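Local coordinates for amidohydrolase 3 domain-containing protein (Pyrococcus horikoshii, PDB 3IGH) that is functionally uncharacterised but probably hydrolyses carbon-nitrogen bonds other than peptide bonds, as expected of a metal-dependent amidohydrolase with a TIM-barrel fold, at residues Phe130-Arg133 / Val138-Ala141; Glu147-Thr152 / Gly162-Lys167. One frame throughout, in Å; residues are numbered along the deposited sequence.

Contact 1 of 2, residues Phe130-Arg133 / Val138-Ala141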
loop_
_atom_site.group_PDB
_atom_site.type_symbol
_atom_site.label_atom_id
_atom_site.label_comp_id
_atom_site.label_asym_id
_atom_site.label_seq_id
_atom_site.Cartn_x
_atom_site.Cartn_y
_atom_site.Cartn_z
ATOM N N PHE A 130 2.639 26.055 -25.232
ATOM C CA PHE A 130 1.222 25.723 -25.261
ATOM C C PHE A 130 0.516 26.703 -24.316
ATOM O O PHE A 130 0.801 26.720 -23.116
ATOM C CB PHE A 130 1.028 24.277 -24.796
ATOM C CG PHE A 130 -0.388 23.777 -24.915
ATOM C CD1 PHE A 130 -0.826 23.188 -26.090
ATOM C CD2 PHE A 130 -1.277 23.877 -23.842
ATOM C CE1 PHE A 130 -2.120 22.712 -26.214
ATOM C CE2 PHE A 130 -2.580 23.405 -23.959
ATOM C CZ PHE A 130 -3.000 22.815 -25.144
ATOM N N ILE A 131 -0.368 27.543 -24.851
ATOM C CA ILE A 131 -0.985 28.600 -24.023
ATOM C C ILE A 131 -2.508 28.568 -24.007
ATOM O O ILE A 131 -3.168 28.721 -25.038
ATOM C CB ILE A 131 -0.444 30.035 -24.335
ATOM C CG1 ILE A 131 -0.639 30.421 -25.812
ATOM C CG2 ILE A 131 1.022 30.151 -23.941
ATOM C CD1 ILE A 131 -0.465 31.923 -26.083
ATOM N N TYR A 132 -3.060 28.366 -22.811
ATOM C CA TYR A 132 -4.502 28.343 -22.629
ATOM C C TYR A 132 -5.066 29.752 -22.638
ATOM O O TYR A 132 -4.515 30.646 -22.000
ATOM C CB TYR A 132 -4.851 27.724 -21.285
ATOM C CG TYR A 132 -4.723 26.229 -21.218
ATOM C CD1 TYR A 132 -5.718 25.400 -21.750
ATOM C CD2 TYR A 132 -3.627 25.635 -20.589
ATOM C CE1 TYR A 132 -5.612 24.009 -21.667
ATOM C CE2 TYR A 132 -3.512 24.247 -20.503
ATOM C CZ TYR A 132 -4.507 23.445 -21.038
ATOM O OH TYR A 132 -4.389 22.078 -20.953
ATOM N N ARG A 133 -6.169 29.929 -23.357
ATOM C CA ARG A 133 -6.999 31.123 -23.220
ATOM C C ARG A 133 -7.643 31.108 -21.842
ATOM O O ARG A 133 -7.834 30.042 -21.251
ATOM C CB ARG A 133 -8.107 31.133 -24.278
ATOM C CG ARG A 133 -8.862 32.474 -24.389
ATOM C CD ARG A 133 -10.040 32.422 -25.351
ATOM N NE ARG A 133 -10.791 33.675 -25.276
ATOM C CZ ARG A 133 -11.822 33.898 -24.459
ATOM N NH1 ARG A 133 -12.266 32.946 -23.647
ATOM N NH2 ARG A 133 -12.420 35.080 -24.464
ATOM N N VAL A 138 -9.887 26.982 -25.040
ATOM C CA VAL A 138 -9.120 27.185 -26.271
ATOM C C VAL A 138 -7.643 27.309 -25.902
ATOM O O VAL A 138 -7.298 27.854 -24.845
ATOM C CB VAL A 138 -9.560 28.496 -27.042
ATOM C CG1 VAL A 138 -8.736 28.699 -28.308
ATOM C CG2 VAL A 138 -11.036 28.482 -27.413
ATOM N N ALA A 139 -6.769 26.806 -26.776
ATOM C CA ALA A 139 -5.339 27.003 -26.629
ATOM C C ALA A 139 -4.658 27.283 -27.960
ATOM O O ALA A 139 -5.193 26.966 -29.020
ATOM C CB ALA A 139 -4.699 25.792 -25.961
ATOM N N VAL A 140 -3.479 27.890 -27.889
ATOM C CA VAL A 140 -2.641 28.089 -29.069
ATOM C C VAL A 140 -1.276 27.469 -28.794
ATOM O O VAL A 140 -0.765 27.537 -27.668
ATOM C CB VAL A 140 -2.485 29.594 -29.464
ATOM C CG1 VAL A 140 -1.838 29.733 -30.845
ATOM C CG2 VAL A 140 -3.828 30.302 -29.486
ATOM N N ALA A 141 -0.695 26.861 -29.826
ATOM C CA ALA A 141 0.607 26.217 -29.720
ATOM C C ALA A 141 1.527 26.595 -30.889
ATOM O O ALA A 141 1.049 26.820 -32.003
ATOM C CB ALA A 141 0.422 24.698 -29.644
#
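Phe130 and Ala139 meet diagonally across an antiparallel beta hairpin, strands 129-133 and 138-141, in the middle of a small mixed sheet of this amidohydrolase. With CG anti to the backbone N (chi1 -174°), the Phe130 ring leans along its own strand toward Tyr132, and its CZ comes 3.5 Å from Ala139 CB. The CD1 corner stays nearer its direct partner, 4.1 Å from Ala141 CB. Phe130 CE2 stands 3.5 Å above the plane of the Tyr132 ring, near its margin rather than over its centre, while Tyr132 CE1 lies in plane at the edge of Phe130. Leu169 and Ile176 of helix 166-180 also pack on Phe130. With an alanine here, the methyl of Ala139 and the face of Tyr132 would probably lose their shared neighbour, leaving a gap beneath that helix. On the other face of the sheet, Ile131 and Val140 extend alongside each other in the same direction, with CG1 of Ile131 4.2 Å from CB of Val140. Placing CG1 between the backbone N and the carbonyl carbon (chi1 57°) also brings it close to Val140 O. That oxygen accepts Ile131 N at 2.8 Å, nearly in line with its own C=O bond (163°). Farther along, Arg133 N bonds Val138 O, whereas the extended arginine chain leads away and gives its NE to Gln110. Ile131 O accepts two hydrogen bonds, from Val140 N at 3.0 Å and from Trp108 NE1 of the neighbouring strand, and also meets Ala139 CA in a CA-H...O contact at 3.2 Å.

Contact 2 of 2, residues Glu147-Thr152 / Gly162-Lys167. With SO4 (sulfate ion), chain P.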
loop_
_atom_site.group_PDB
_atom_site.type_symbol
_atom_site.label_atom_id
_atom_site.label_comp_id
_atom_site.label_asym_id
_atom_site.label_seq_id
_atom_site.Cartn_x
_atom_site.Cartn_y
_atom_site.Cartn_z
ATOM N N GLU A 147 4.430 19.559 -32.996
ATOM C CA GLU A 147 5.202 18.364 -33.342
ATOM C C GLU A 147 5.045 17.301 -32.257
ATOM O O GLU A 147 4.749 16.141 -32.562
ATOM C CB GLU A 147 6.683 18.711 -33.534
ATOM C CG GLU A 147 7.560 17.524 -33.953
ATOM C CD GLU A 147 7.138 16.909 -35.287
ATOM O OE1 GLU A 147 6.811 17.669 -36.225
ATOM O OE2 GLU A 147 7.143 15.663 -35.396
ATOM N N LEU A 148 5.216 17.716 -31.001
ATOM C CA LEU A 148 5.034 16.822 -29.849
ATOM C C LEU A 148 3.615 16.278 -29.739
ATOM O O LEU A 148 3.413 15.117 -29.361
ATOM C CB LEU A 148 5.405 17.534 -28.549
ATOM C CG LEU A 148 6.887 17.730 -28.226
ATOM C CD1 LEU A 148 7.039 18.659 -27.037
ATOM C CD2 LEU A 148 7.580 16.393 -27.954
ATOM N N LEU A 149 2.631 17.112 -30.075
ATOM C CA LEU A 149 1.233 16.744 -29.857
ATOM C C LEU A 149 0.712 15.781 -30.906
ATOM O O LEU A 149 -0.071 14.886 -30.580
ATOM C CB LEU A 149 0.328 17.982 -29.789
ATOM C CG LEU A 149 0.402 18.887 -28.556
ATOM C CD1 LEU A 149 -0.485 20.119 -28.766
ATOM C CD2 LEU A 149 0.009 18.135 -27.275
ATOM N N ASN A 150 1.144 15.983 -32.156
ATOM C CA ASN A 150 0.700 15.182 -33.296
ATOM C C ASN A 150 -0.813 14.957 -33.289
ATOM O O ASN A 150 -1.292 13.813 -33.260
ATOM C CB ASN A 150 1.471 13.848 -33.358
ATOM C CG ASN A 150 1.350 13.164 -34.713
ATOM O OD1 ASN A 150 1.618 13.768 -35.752
ATOM N ND2 ASN A 150 0.924 11.907 -34.706
ATOM N N LEU A 151 -1.553 16.067 -33.279
ATOM C CA LEU A 151 -3.013 16.043 -33.162
ATOM C C LEU A 151 -3.674 15.540 -34.431
ATOM O O LEU A 151 -3.152 15.742 -35.527
ATOM C CB LEU A 151 -3.559 17.436 -32.818
ATOM C CG LEU A 151 -3.079 18.076 -31.510
ATOM C CD1 LEU A 151 -3.658 19.483 -31.343
ATOM C CD2 LEU A 151 -3.410 17.196 -30.295
ATOM N N THR A 152 -4.817 14.875 -34.264
ATOM C CA THR A 152 -5.616 14.380 -35.380
ATOM C C THR A 152 -6.214 15.584 -36.115
ATOM O O THR A 152 -6.766 16.480 -35.471
ATOM C CB THR A 152 -6.738 13.430 -34.879
ATOM O OG1 THR A 152 -6.160 12.379 -34.093
ATOM C CG2 THR A 152 -7.519 12.808 -36.037
ATOM N N GLY A 162 -2.626 27.678 -35.361
ATOM C CA GLY A 162 -2.217 26.955 -34.156
ATOM C C GLY A 162 -3.300 26.874 -33.093
ATOM O O GLY A 162 -3.014 26.501 -31.955
ATOM N N ILE A 163 -4.536 27.204 -33.476
ATOM C CA ILE A 163 -5.673 27.267 -32.548
ATOM C C ILE A 163 -6.333 25.908 -32.365
ATOM O O ILE A 163 -6.747 25.265 -33.336
ATOM C CB ILE A 163 -6.721 28.326 -32.987
ATOM C CG1 ILE A 163 -6.125 29.734 -32.851
ATOM C CG2 ILE A 163 -8.012 28.198 -32.166
ATOM C CD1 ILE A 163 -6.865 30.811 -33.620
ATOM N N ILE A 164 -6.419 25.489 -31.101
ATOM C CA ILE A 164 -6.905 24.178 -30.715
ATOM C C ILE A 164 -8.106 24.379 -29.782
ATOM O O ILE A 164 -7.996 25.060 -28.758
ATOM C CB ILE A 164 -5.794 23.398 -29.956
ATOM C CG1 ILE A 164 -4.492 23.344 -30.772
ATOM C CG2 ILE A 164 -6.249 21.999 -29.631
ATOM C CD1 ILE A 164 -3.245 23.122 -29.928
ATOM N N LYS A 165 -9.242 23.778 -30.131
ATOM C CA LYS A 165 -10.470 23.942 -29.352
ATOM C C LYS A 165 -11.309 22.672 -29.336
ATOM O O LYS A 165 -11.007 21.714 -30.051
ATOM C CB LYS A 165 -11.298 25.124 -29.882
ATOM C CG LYS A 165 -11.730 25.004 -31.344
ATOM C CD LYS A 165 -12.379 26.295 -31.840
ATOM C CE LYS A 165 -12.831 26.177 -33.289
ATOM N NZ LYS A 165 -13.946 25.204 -33.446
ATOM N N GLU A 166 -12.352 22.682 -28.505
ATOM C CA GLU A 166 -13.331 21.593 -28.392
ATOM C C GLU A 166 -12.694 20.213 -28.198
ATOM O O GLU A 166 -11.945 20.015 -27.235
ATOM C CB GLU A 166 -14.339 21.641 -29.553
ATOM C CG GLU A 166 -15.183 22.931 -29.568
ATOM C CD GLU A 166 -16.100 23.051 -30.784
ATOM O OE1 GLU A 166 -16.769 22.055 -31.145
ATOM O OE2 GLU A 166 -16.164 24.153 -31.372
ATOM N N LYS A 167 -12.951 19.273 -29.108
ATOM C CA LYS A 167 -12.442 17.914 -28.926
ATOM C C LYS A 167 -10.958 17.769 -29.255
ATOM O O LYS A 167 -10.315 16.837 -28.774
ATOM C CB LYS A 167 -13.294 16.868 -29.655
ATOM C CG LYS A 167 -13.206 16.883 -31.166
ATOM C CD LYS A 167 -14.040 15.742 -31.746
ATOM C CE LYS A 167 -14.222 15.876 -33.250
ATOM N NZ LYS A 167 -12.942 15.706 -33.998
HETATM S S SO4 P . -14.064 16.552 -37.875
HETATM O O1 SO4 P . -13.953 16.781 -36.440
HETATM O O2 SO4 P . -13.349 17.591 -38.607
HETATM O O3 SO4 P . -13.481 15.255 -38.209
HETATM O O4 SO4 P . -15.476 16.572 -38.247
#
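Lys165 NZ is gripped by two carboxylates: it forms a salt bridge with Asp156, and it reaches Glu166 OE2 at 3.2 Å in a second salt bridge whose hydrogen bond is weak. Lys167, bent at its last torsion (chi4 67°), donates from NZ to O1 of a sulfate at 2.9 Å; the ion, probably from the crystallisation liquor, is also bound by the backbone N of Lys155. The contact between the segments themselves is apolar and buried. Leu151, just past the end of helix 143-149, drops CD1 onto the branched side chain of Ile164, and the two side chains cross at about a right angle. Leu151 CD1 sits 3.9 Å from Ile164 CD1 and 4.0 Å from Ile164 CG2, so it touches both branches. Having CG1 beside the backbone N and CG2 anti to it (chi1 -54°) spreads the isoleucine to receive the methyl in this way. Leu149 approaches from the last turn of the helix and adds a looser touch, its CD1 lying 4.2 Å from Ile164 CD1. Between the leucines, Asn150 turns the chain with a positive phi of 45°. Phe157 packs on both Leu151 and Ile164, while Val175 and Ile176 pack on Leu149. Across from strand 157-158, Gly162 and Ile163 form a G1 beta bulge. Leu148 O accepts a hydrogen bond from Arg179 of helix 166-180. Between the two segments, apolar packing alone joins helix end and strand, without a directional bond, whereas the lysine charges are met separately by Asp156, Glu166 and the sulfate.

Overall arrangement
Contacts 1 and 2 are built on neighbouring strands of one small sheet, their centres about 10 Å apart. Strand 138-141, the second arm of contact 1's hairpin, pairs antiparallel with strand 163-165 of contact 2: Ala139 O lies 2.8 Å from Ile164 N, and Ala141 N 3.2 Å from Gly162 O, both probable hydrogen bonds. The chain runs from this strand into helix 143-149, whose last turn and the residues after it form the first segment of contact 2. Ile164 joins the two apolar patches, since Phe130 and Ala141 also touch it, and helix 166-180 packs on both. The sulfate at Lys167 NZ, in contact 2, probably comes from the crystallisation liquor and marks no substrate site.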